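Local coordinates for probable outer membrane protein (PDB 3DWO) that probably carries long-chain fatty acids and other hydrophobic compounds across the outer membrane of Pseudomonas aeruginosa as a FadL-type beta-barrel channel, at residues 37-42 / 151-156; 158-163 / 216-221; 228-233 / 286-291. One frame throughout, in Å; residues are numbered along the deposited sequence.

Interaction 1: 37-42 / 151-156; sequences MAFIDK and SFKVND
A plug-to-wall packing contact joins the loop 37-42, the last part of the N-terminal region before barrel strand 44-63, to 151-156, the end of strand 138-153 and the tight turn that leads into strand 158-177. No hydrogen bond crosses it; the two backbones come nearest at Ala38 and Ser151, whose CA atoms are 5.6 Å apart. A backbone hydrogen bond from Ile40 N to Met37 O closes a turn in the loop, and Met37, Ala38 and Phe39 all meet the wall. Met37, bent at its last torsion (chi3 48°), lies around Ser151: its CB is 3.6 Å from Ser151 OG, and its CE folds back to 3.8 Å from Ser151 CB. Ser151 OG stands between its own backbone N and carbonyl carbon (chi1 69°), which directs it at the loop. It approaches Ala38 N to 3.4 Å, but the angle is too poor for a hydrogen bond. The methyl of Ala38 meets Lys153 CB at 4.1 Å. Lys153 leaves with CG anti to its backbone N (chi1 -176°) and then bends at chi3, so that its aliphatic part crosses the Phe39 side chain obliquely, Lys153 CD lying 4.1 Å from Phe39 CE1. Its ammonium, NZ, ends 3.8 Å from Ala38 O, a long polar approach. The same Phe39 CE1 also comes within 3.8 Å of Asp156 O, in the turn beyond the strand. Met37 also reaches Ala111 on the adjacent strand 110-125 and Val103 on strand 93-105, the next one along, while Ala38 and Phe39 rest on Ser159. The arrangement is that of the FadL-family barrel, in which the N-terminal hatch packs against the inner wall near the short turns of the periplasmic end.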
loop_
_atom_site.group_PDB
_atom_site.type_symbol
_atom_site.label_atom_id
_atom_site.label_comp_id
_atom_site.label_asym_id
_atom_site.label_seq_id
_atom_site.Cartn_x
_atom_site.Cartn_y
_atom_site.Cartn_z
ATOM N N MET A 37 17.065 -12.178 15.238
ATOM C CA MET A 37 18.150 -11.294 15.633
ATOM C C MET A 37 19.071 -11.998 16.645
ATOM O O MET A 37 20.255 -11.676 16.764
ATOM C CB MET A 37 17.530 -10.042 16.248
ATOM C CG MET A 37 18.237 -8.751 15.950
ATOM S SD MET A 37 17.119 -7.355 16.199
ATOM C CE MET A 37 16.408 -7.724 17.798
ATOM N N ALA A 38 18.513 -12.964 17.365
ATOM C CA ALA A 38 19.257 -13.703 18.376
ATOM C C ALA A 38 20.363 -14.575 17.784
ATOM O O ALA A 38 21.179 -15.130 18.515
ATOM C CB ALA A 38 18.296 -14.563 19.192
ATOM N N PHE A 39 20.397 -14.686 16.463
ATOM C CA PHE A 39 21.405 -15.503 15.808
ATOM C C PHE A 39 22.362 -14.692 14.952
ATOM O O PHE A 39 23.139 -15.246 14.179
ATOM C CB PHE A 39 20.713 -16.591 14.990
ATOM C CG PHE A 39 19.930 -17.549 15.834
ATOM C CD1 PHE A 39 20.582 -18.521 16.591
ATOM C CD2 PHE A 39 18.549 -17.438 15.936
ATOM C CE1 PHE A 39 19.865 -19.367 17.442
ATOM C CE2 PHE A 39 17.823 -18.276 16.782
ATOM C CZ PHE A 39 18.483 -19.243 17.538
ATOM N N ILE A 40 22.297 -13.373 15.096
ATOM C CA ILE A 40 23.187 -12.477 14.367
ATOM C C ILE A 40 24.326 -12.203 15.336
ATOM O O ILE A 40 24.148 -11.530 16.349
ATOM C CB ILE A 40 22.468 -11.166 13.975
ATOM C CG1 ILE A 40 21.450 -11.461 12.869
ATOM C CG2 ILE A 40 23.478 -10.125 13.517
ATOM C CD1 ILE A 40 20.652 -10.265 12.414
ATOM N N ASP A 41 25.496 -12.742 15.013
ATOM C CA ASP A 41 26.677 -12.633 15.861
ATOM C C ASP A 41 27.440 -11.312 15.930
ATOM O O ASP A 41 28.440 -11.226 16.638
ATOM C CB ASP A 41 27.645 -13.766 15.502
ATOM C CG ASP A 41 27.797 -13.955 13.999
ATOM O OD1 ASP A 41 28.299 -15.023 13.585
ATOM O OD2 ASP A 41 27.421 -13.041 13.232
ATOM N N LYS A 42 26.986 -10.283 15.225
ATOM C CA LYS A 42 27.691 -9.003 15.274
ATOM C C LYS A 42 26.856 -7.782 14.919
ATOM O O LYS A 42 25.700 -7.899 14.518
ATOM C CB LYS A 42 28.928 -9.051 14.371
ATOM C CG LYS A 42 28.774 -9.938 13.148
ATOM C CD LYS A 42 27.570 -9.556 12.309
ATOM C CE LYS A 42 27.338 -10.583 11.211
ATOM N NZ LYS A 42 28.558 -10.787 10.380
ATOM N N SER A 151 15.412 -9.116 21.026
ATOM C CA SER A 151 15.335 -10.562 20.851
ATOM C C SER A 151 15.920 -11.254 22.075
ATOM O O SER A 151 16.851 -10.748 22.703
ATOM C CB SER A 151 16.097 -11.008 19.603
ATOM O OG SER A 151 17.488 -10.845 19.776
ATOM N N PHE A 152 15.359 -12.407 22.417
ATOM C CA PHE A 152 15.830 -13.176 23.560
ATOM C C PHE A 152 16.049 -14.631 23.169
ATOM O O PHE A 152 15.122 -15.313 22.738
ATOM C CB PHE A 152 14.821 -13.094 24.709
ATOM C CG PHE A 152 15.196 -13.928 25.902
ATOM C CD1 PHE A 152 14.535 -15.123 26.167
ATOM C CD2 PHE A 152 16.217 -13.522 26.757
ATOM C CE1 PHE A 152 14.887 -15.904 27.272
ATOM C CE2 PHE A 152 16.577 -14.294 27.863
ATOM C CZ PHE A 152 15.912 -15.487 28.121
ATOM N N LYS A 153 17.284 -15.097 23.314
ATOM C CA LYS A 153 17.609 -16.474 22.980
ATOM C C LYS A 153 17.265 -17.409 24.139
ATOM O O LYS A 153 17.803 -17.278 25.237
ATOM C CB LYS A 153 19.094 -16.593 22.625
ATOM C CG LYS A 153 19.493 -17.982 22.160
ATOM C CD LYS A 153 20.665 -17.953 21.189
ATOM C CE LYS A 153 21.933 -17.438 21.839
ATOM N NZ LYS A 153 23.071 -17.447 20.876
ATOM N N VAL A 154 16.349 -18.341 23.889
ATOM C CA VAL A 154 15.923 -19.304 24.900
ATOM C C VAL A 154 16.867 -20.501 24.898
ATOM O O VAL A 154 17.322 -20.949 25.948
ATOM C CB VAL A 154 14.492 -19.805 24.619
ATOM C CG1 VAL A 154 14.061 -20.786 25.701
ATOM C CG2 VAL A 154 13.535 -18.629 24.547
ATOM N N ASN A 155 17.136 -21.014 23.700
ATOM C CA ASN A 155 18.037 -22.146 23.490
ATOM C C ASN A 155 18.900 -21.800 22.295
ATOM O O ASN A 155 18.811 -20.700 21.750
ATOM C CB ASN A 155 17.271 -23.429 23.148
ATOM C CG ASN A 155 16.365 -23.885 24.260
ATOM O OD1 ASN A 155 16.765 -23.925 25.422
ATOM N ND2 ASN A 155 15.135 -24.248 23.912
ATOM N N ASP A 156 19.726 -22.750 21.879
ATOM C CA ASP A 156 20.577 -22.546 20.721
ATOM C C ASP A 156 19.762 -22.985 19.512
ATOM O O ASP A 156 20.252 -22.999 18.384
ATOM C CB ASP A 156 21.847 -23.391 20.842
ATOM C CG ASP A 156 22.623 -23.097 22.114
ATOM O OD1 ASP A 156 23.023 -21.929 22.313
ATOM O OD2 ASP A 156 22.832 -24.034 22.915
#

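Interaction 2: 158-163 / 216-221; sequences FSLGAG and AGAVWK. With C8E ((hydroxyethyloxy)tri(ethyloxy)octane), chain H.
The Phe158 ring lies over the neighbouring strand of this antiparallel pair, 158-163 with 216-220, and Leu160 reaches across beside it. Phe158 extends with CG anti to its backbone N (chi1 -171°), which places its CD1 3.1 Å from Val219 O and its CE1 4.1 Å from the methyl of Ala218. Trp220 CB meets the edge of the same ring, while Leu160 CD2 comes 3.8 Å from Ala218 CB. Further along this face Ala162 CB lies 3.9 Å from C4 of a bound C8E detergent. On the other face Ser159 OG lies 3.7 Å from Val219 CB and is hydrogen-bonded to Ala35 O of the N-terminal region. The backbones pair by mutual N-H to O bonds at Ser159 with Val219 and at Gly161 with Gly217; Gly161 N to Gly217 O is 2.8 Å but bent, at 134°. The two glycines face each other with no side chain between them. The chemistry is consistent with a transmembrane wall, apolar and aromatic where it meets lipid or detergent, whose other face, toward the N-terminal region, holds Val219, bare glycine positions and a hydroxyl satisfied by Ala35 O.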
loop_
_atom_site.group_PDB
_atom_site.type_symbol
_atom_site.label_atom_id
_atom_site.label_comp_id
_atom_site.label_asym_id
_atom_site.label_seq_id
_atom_site.Cartn_x
_atom_site.Cartn_y
_atom_site.Cartn_z
ATOM N N PHE A 158 16.147 -22.076 19.649
ATOM C CA PHE A 158 14.908 -21.321 19.757
ATOM C C PHE A 158 15.096 -19.946 20.387
ATOM O O PHE A 158 15.882 -19.773 21.317
ATOM C CB PHE A 158 13.900 -22.119 20.582
ATOM C CG PHE A 158 12.525 -21.531 20.587
ATOM C CD1 PHE A 158 11.713 -21.622 19.462
ATOM C CD2 PHE A 158 12.037 -20.885 21.715
ATOM C CE1 PHE A 158 10.431 -21.078 19.462
ATOM C CE2 PHE A 158 10.757 -20.338 21.724
ATOM C CZ PHE A 158 9.953 -20.434 20.597
ATOM N N SER A 159 14.360 -18.970 19.872
ATOM C CA SER A 159 14.429 -17.609 20.381
ATOM C C SER A 159 13.106 -16.901 20.141
ATOM O O SER A 159 12.290 -17.338 19.331
ATOM C CB SER A 159 15.555 -16.832 19.695
ATOM O OG SER A 159 15.308 -16.676 18.309
ATOM N N LEU A 160 12.907 -15.801 20.856
ATOM C CA LEU A 160 11.695 -15.012 20.734
ATOM C C LEU A 160 12.089 -13.571 20.451
ATOM O O LEU A 160 13.237 -13.179 20.671
ATOM C CB LEU A 160 10.884 -15.098 22.028
ATOM C CG LEU A 160 10.533 -16.523 22.471
ATOM C CD1 LEU A 160 9.830 -16.488 23.812
ATOM C CD2 LEU A 160 9.655 -17.180 21.424
ATOM N N GLY A 161 11.137 -12.786 19.959
ATOM C CA GLY A 161 11.421 -11.397 19.654
ATOM C C GLY A 161 10.181 -10.544 19.772
ATOM O O GLY A 161 9.068 -11.030 19.586
ATOM N N ALA A 162 10.367 -9.269 20.090
ATOM C CA ALA A 162 9.245 -8.355 20.228
ATOM C C ALA A 162 9.711 -6.948 19.894
ATOM O O ALA A 162 10.872 -6.602 20.115
ATOM C CB ALA A 162 8.701 -8.404 21.650
ATOM N N GLY A 163 8.805 -6.135 19.365
ATOM C CA GLY A 163 9.171 -4.779 19.016
ATOM C C GLY A 163 7.988 -3.847 18.915
ATOM O O GLY A 163 6.831 -4.272 18.919
ATOM N N ALA A 216 5.800 -9.326 17.001
ATOM C CA ALA A 216 6.606 -10.309 17.716
ATOM C C ALA A 216 6.965 -11.461 16.790
ATOM O O ALA A 216 6.409 -11.593 15.699
ATOM C CB ALA A 216 5.836 -10.832 18.925
ATOM N N GLY A 217 7.897 -12.297 17.228
ATOM C CA GLY A 217 8.296 -13.422 16.413
ATOM C C GLY A 217 9.006 -14.514 17.183
ATOM O O GLY A 217 9.400 -14.340 18.337
ATOM N N ALA A 218 9.168 -15.651 16.525
ATOM C CA ALA A 218 9.837 -16.794 17.117
ATOM C C ALA A 218 10.623 -17.496 16.023
ATOM O O ALA A 218 10.191 -17.544 14.873
ATOM C CB ALA A 218 8.811 -17.741 17.722
ATOM N N VAL A 219 11.787 -18.021 16.384
ATOM C CA VAL A 219 12.631 -18.739 15.440
ATOM C C VAL A 219 13.022 -20.078 16.047
ATOM O O VAL A 219 13.311 -20.171 17.242
ATOM C CB VAL A 219 13.911 -17.949 15.101
ATOM C CG1 VAL A 219 14.887 -18.836 14.347
ATOM C CG2 VAL A 219 13.559 -16.733 14.261
ATOM N N TRP A 220 13.021 -21.110 15.209
ATOM C CA TRP A 220 13.365 -22.457 15.634
ATOM C C TRP A 220 14.325 -23.089 14.632
ATOM O O TRP A 220 13.985 -23.255 13.459
ATOM C CB TRP A 220 12.088 -23.293 15.752
ATOM C CG TRP A 220 12.304 -24.720 16.149
ATOM C CD1 TRP A 220 13.145 -25.185 17.121
ATOM C CD2 TRP A 220 11.613 -25.867 15.636
ATOM N NE1 TRP A 220 13.016 -26.547 17.248
ATOM C CE2 TRP A 220 12.083 -26.992 16.349
ATOM C CE3 TRP A 220 10.638 -26.052 14.646
ATOM C CZ2 TRP A 220 11.610 -28.288 16.103
ATOM C CZ3 TRP A 220 10.168 -27.343 14.401
ATOM C CH2 TRP A 220 10.656 -28.443 15.129
ATOM N N LYS A 221 15.529 -23.418 15.094
ATOM C CA LYS A 221 16.537 -24.047 14.241
ATOM C C LYS A 221 16.668 -25.511 14.651
ATOM O O LYS A 221 17.483 -25.859 15.504
ATOM C CB LYS A 221 17.887 -23.343 14.394
ATOM C CG LYS A 221 17.833 -21.848 14.145
ATOM C CD LYS A 221 19.225 -21.235 14.068
ATOM C CE LYS A 221 19.879 -21.482 12.712
ATOM N NZ LYS A 221 20.044 -22.933 12.392
HETATM C C2 C8E H . 5.920 -4.934 23.792
HETATM C C3 C8E H . 6.913 -4.833 22.726
HETATM C C4 C8E H . 8.217 -4.945 23.349
HETATM C C5 C8E H . 9.158 -4.037 22.657
HETATM C C6 C8E H . 10.311 -3.791 23.501
HETATM C C7 C8E H . 11.306 -3.516 22.481
HETATM C C8 C8E H . 11.925 -2.209 22.764
HETATM O O9 C8E H . 12.308 -1.239 21.813
#

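Interaction 3: 228-233 / 286-291; sequences LGFAYH and AYASLD
Two strands of the barrel wall, 228-233 and 287-291, run antiparallel here as adjacent staves of the FadL-type barrel. Six backbone hydrogen bonds join them, two at each of the pairs Gly229 with Asp291, Ala231 with Ser289 and His233 with Tyr287. The straightest is His233 N to Tyr287 O, 2.9 Å long and 175° at the hydrogen, with the N-H arriving nearly along the C=O axis.

On the His233 side of the wall the main feature is a ring pair. His233 and Tyr287 point the same way with planes only 4° apart, yet are slid so far that they hardly overlap. Tyr287 OH hangs over the centre of the imidazole, 3.4 Å above its plane, while His233 CB sits over the phenol face in a CH-pi contact, 3.7 Å from the centroid. Tyr287 takes the crowded first torsion (chi1 62°), between its backbone N and carbonyl carbon. In a FadL-type barrel this face looks inward to the plug, and His233 also stacks on Phe215 and meets Phe31 edge-to-face. Asp291, on the same side, has its OD1 hydrogen-bonded to Ser305 OG.

The opposite face carries Phe230, Tyr232, Ala288 and Leu290, with a detergent molecule near Phe230. Both Phe230 and Tyr232 extend with CG anti to the backbone N. Leu290 CD2 meets the edge of the Phe230 ring, 3.9 Å from CD1, and the two side chains cross at about a right angle. Ala288 CB comes to the edge of Tyr232 at the same distance from its CD1, and Tyr232 OH reaches 3.6 Å from Ala286 CB.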
loop_
_atom_site.group_PDB
_atom_site.type_symbol
_atom_site.label_atom_id
_atom_site.label_comp_id
_atom_site.label_asym_id
_atom_site.label_seq_id
_atom_site.Cartn_x
_atom_site.Cartn_y
_atom_site.Cartn_z
ATOM N N LEU A 228 13.389 -22.214 10.876
ATOM C CA LEU A 228 11.973 -21.940 10.714
ATOM C C LEU A 228 11.636 -20.687 11.497
ATOM O O LEU A 228 12.226 -20.423 12.545
ATOM C CB LEU A 228 11.137 -23.108 11.233
ATOM C CG LEU A 228 11.216 -24.425 10.457
ATOM C CD1 LEU A 228 10.370 -25.476 11.160
ATOM C CD2 LEU A 228 10.714 -24.220 9.039
ATOM N N GLY A 229 10.688 -19.912 10.988
ATOM C CA GLY A 229 10.317 -18.696 11.675
ATOM C C GLY A 229 8.854 -18.332 11.550
ATOM O O GLY A 229 8.220 -18.543 10.513
ATOM N N PHE A 230 8.312 -17.801 12.637
ATOM C CA PHE A 230 6.936 -17.359 12.660
ATOM C C PHE A 230 6.957 -15.922 13.149
ATOM O O PHE A 230 7.530 -15.622 14.201
ATOM C CB PHE A 230 6.092 -18.198 13.612
ATOM C CG PHE A 230 4.655 -17.786 13.642
ATOM C CD1 PHE A 230 3.812 -18.097 12.582
ATOM C CD2 PHE A 230 4.159 -17.027 14.696
ATOM C CE1 PHE A 230 2.492 -17.657 12.568
ATOM C CE2 PHE A 230 2.840 -16.579 14.692
ATOM C CZ PHE A 230 2.006 -16.895 13.627
ATOM N N ALA A 231 6.340 -15.033 12.382
ATOM C CA ALA A 231 6.306 -13.629 12.749
ATOM C C ALA A 231 4.884 -13.107 12.694
ATOM O O ALA A 231 4.112 -13.456 11.799
ATOM C CB ALA A 231 7.201 -12.819 11.811
ATOM N N TYR A 232 4.536 -12.271 13.662
ATOM C CA TYR A 232 3.210 -11.693 13.695
ATOM C C TYR A 232 3.268 -10.190 13.912
ATOM O O TYR A 232 3.923 -9.705 14.841
ATOM C CB TYR A 232 2.369 -12.321 14.802
ATOM C CG TYR A 232 0.955 -11.789 14.826
ATOM C CD1 TYR A 232 0.021 -12.200 13.877
ATOM C CD2 TYR A 232 0.562 -10.840 15.770
ATOM C CE1 TYR A 232 -1.274 -11.679 13.866
ATOM C CE2 TYR A 232 -0.730 -10.314 15.767
ATOM C CZ TYR A 232 -1.638 -10.739 14.810
ATOM O OH TYR A 232 -2.913 -10.226 14.798
ATOM N N HIS A 233 2.588 -9.458 13.035
ATOM C CA HIS A 233 2.506 -8.006 13.125
ATOM C C HIS A 233 1.042 -7.685 13.372
ATOM O O HIS A 233 0.185 -7.965 12.533
ATOM C CB HIS A 233 2.996 -7.350 11.830
ATOM C CG HIS A 233 4.486 -7.357 11.681
ATOM N ND1 HIS A 233 5.208 -8.511 11.455
ATOM C CD2 HIS A 233 5.396 -6.358 11.771
ATOM C CE1 HIS A 233 6.497 -8.222 11.412
ATOM N NE2 HIS A 233 6.638 -6.922 11.601
ATOM N N ALA A 286 -3.198 -6.471 10.052
ATOM C CA ALA A 286 -2.346 -7.412 10.760
ATOM C C ALA A 286 -1.936 -8.478 9.759
ATOM O O ALA A 286 -2.640 -8.719 8.781
ATOM C CB ALA A 286 -3.119 -8.058 11.910
ATOM N N TYR A 287 -0.787 -9.098 9.987
ATOM C CA TYR A 287 -0.345 -10.162 9.109
ATOM C C TYR A 287 0.633 -11.074 9.825
ATOM O O TYR A 287 1.275 -10.674 10.792
ATOM C CB TYR A 287 0.291 -9.604 7.829
ATOM C CG TYR A 287 1.534 -8.770 8.030
ATOM C CD1 TYR A 287 1.445 -7.400 8.273
ATOM C CD2 TYR A 287 2.800 -9.343 7.925
ATOM C CE1 TYR A 287 2.587 -6.617 8.396
ATOM C CE2 TYR A 287 3.950 -8.573 8.049
ATOM C CZ TYR A 287 3.837 -7.207 8.280
ATOM O OH TYR A 287 4.972 -6.431 8.373
ATOM N N ALA A 288 0.725 -12.308 9.346
ATOM C CA ALA A 288 1.612 -13.303 9.926
ATOM C C ALA A 288 2.354 -13.993 8.796
ATOM O O ALA A 288 1.789 -14.227 7.729
ATOM C CB ALA A 288 0.800 -14.325 10.723
ATOM N N SER A 289 3.618 -14.317 9.027
ATOM C CA SER A 289 4.404 -14.985 8.002
ATOM C C SER A 289 5.189 -16.163 8.559
ATOM O O SER A 289 5.719 -16.112 9.670
ATOM C CB SER A 289 5.357 -13.989 7.331
ATOM O OG SER A 289 6.100 -13.265 8.294
ATOM N N LEU A 290 5.237 -17.232 7.775
ATOM C CA LEU A 290 5.955 -18.437 8.151
ATOM C C LEU A 290 7.148 -18.518 7.200
ATOM O O LEU A 290 6.967 -18.537 5.986
ATOM C CB LEU A 290 5.041 -19.656 7.976
ATOM C CG LEU A 290 5.372 -20.963 8.707
ATOM C CD1 LEU A 290 6.731 -21.491 8.257
ATOM C CD2 LEU A 290 5.361 -20.722 10.210
ATOM N N ASP A 291 8.362 -18.545 7.746
ATOM C CA ASP A 291 9.562 -18.615 6.917
ATOM C C ASP A 291 10.413 -19.856 7.179
ATOM O O ASP A 291 10.529 -20.327 8.314
ATOM C CB ASP A 291 10.416 -17.366 7.121
ATOM C CG ASP A 291 9.654 -16.089 6.842
ATOM O OD1 ASP A 291 9.157 -15.925 5.706
ATOM O OD2 ASP A 291 9.552 -15.247 7.758
#

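Overall arrangement
All three contacts belong to one side of the barrel. Interaction 1 sets the plug against the wall by side-chain packing without a crossing hydrogen bond, whereas interactions 2 and 3 pair backbones within the wall. Interaction 3 is the most buried, with seven of its twelve touching residues buried, against three of ten in interaction 2 and two of seven in interaction 1. Its inner face carries an aromatic pair; interaction 2 has a glycine pair there. Neighbouring strands 138-153 and 158-177 link interactions 1 and 2, with Phe152 N 2.9 Å from Leu160 O; likewise 201-220 and 226-248 link interactions 2 and 3. Interactions 1 and 3 do not touch, their centres being about 17 Å apart.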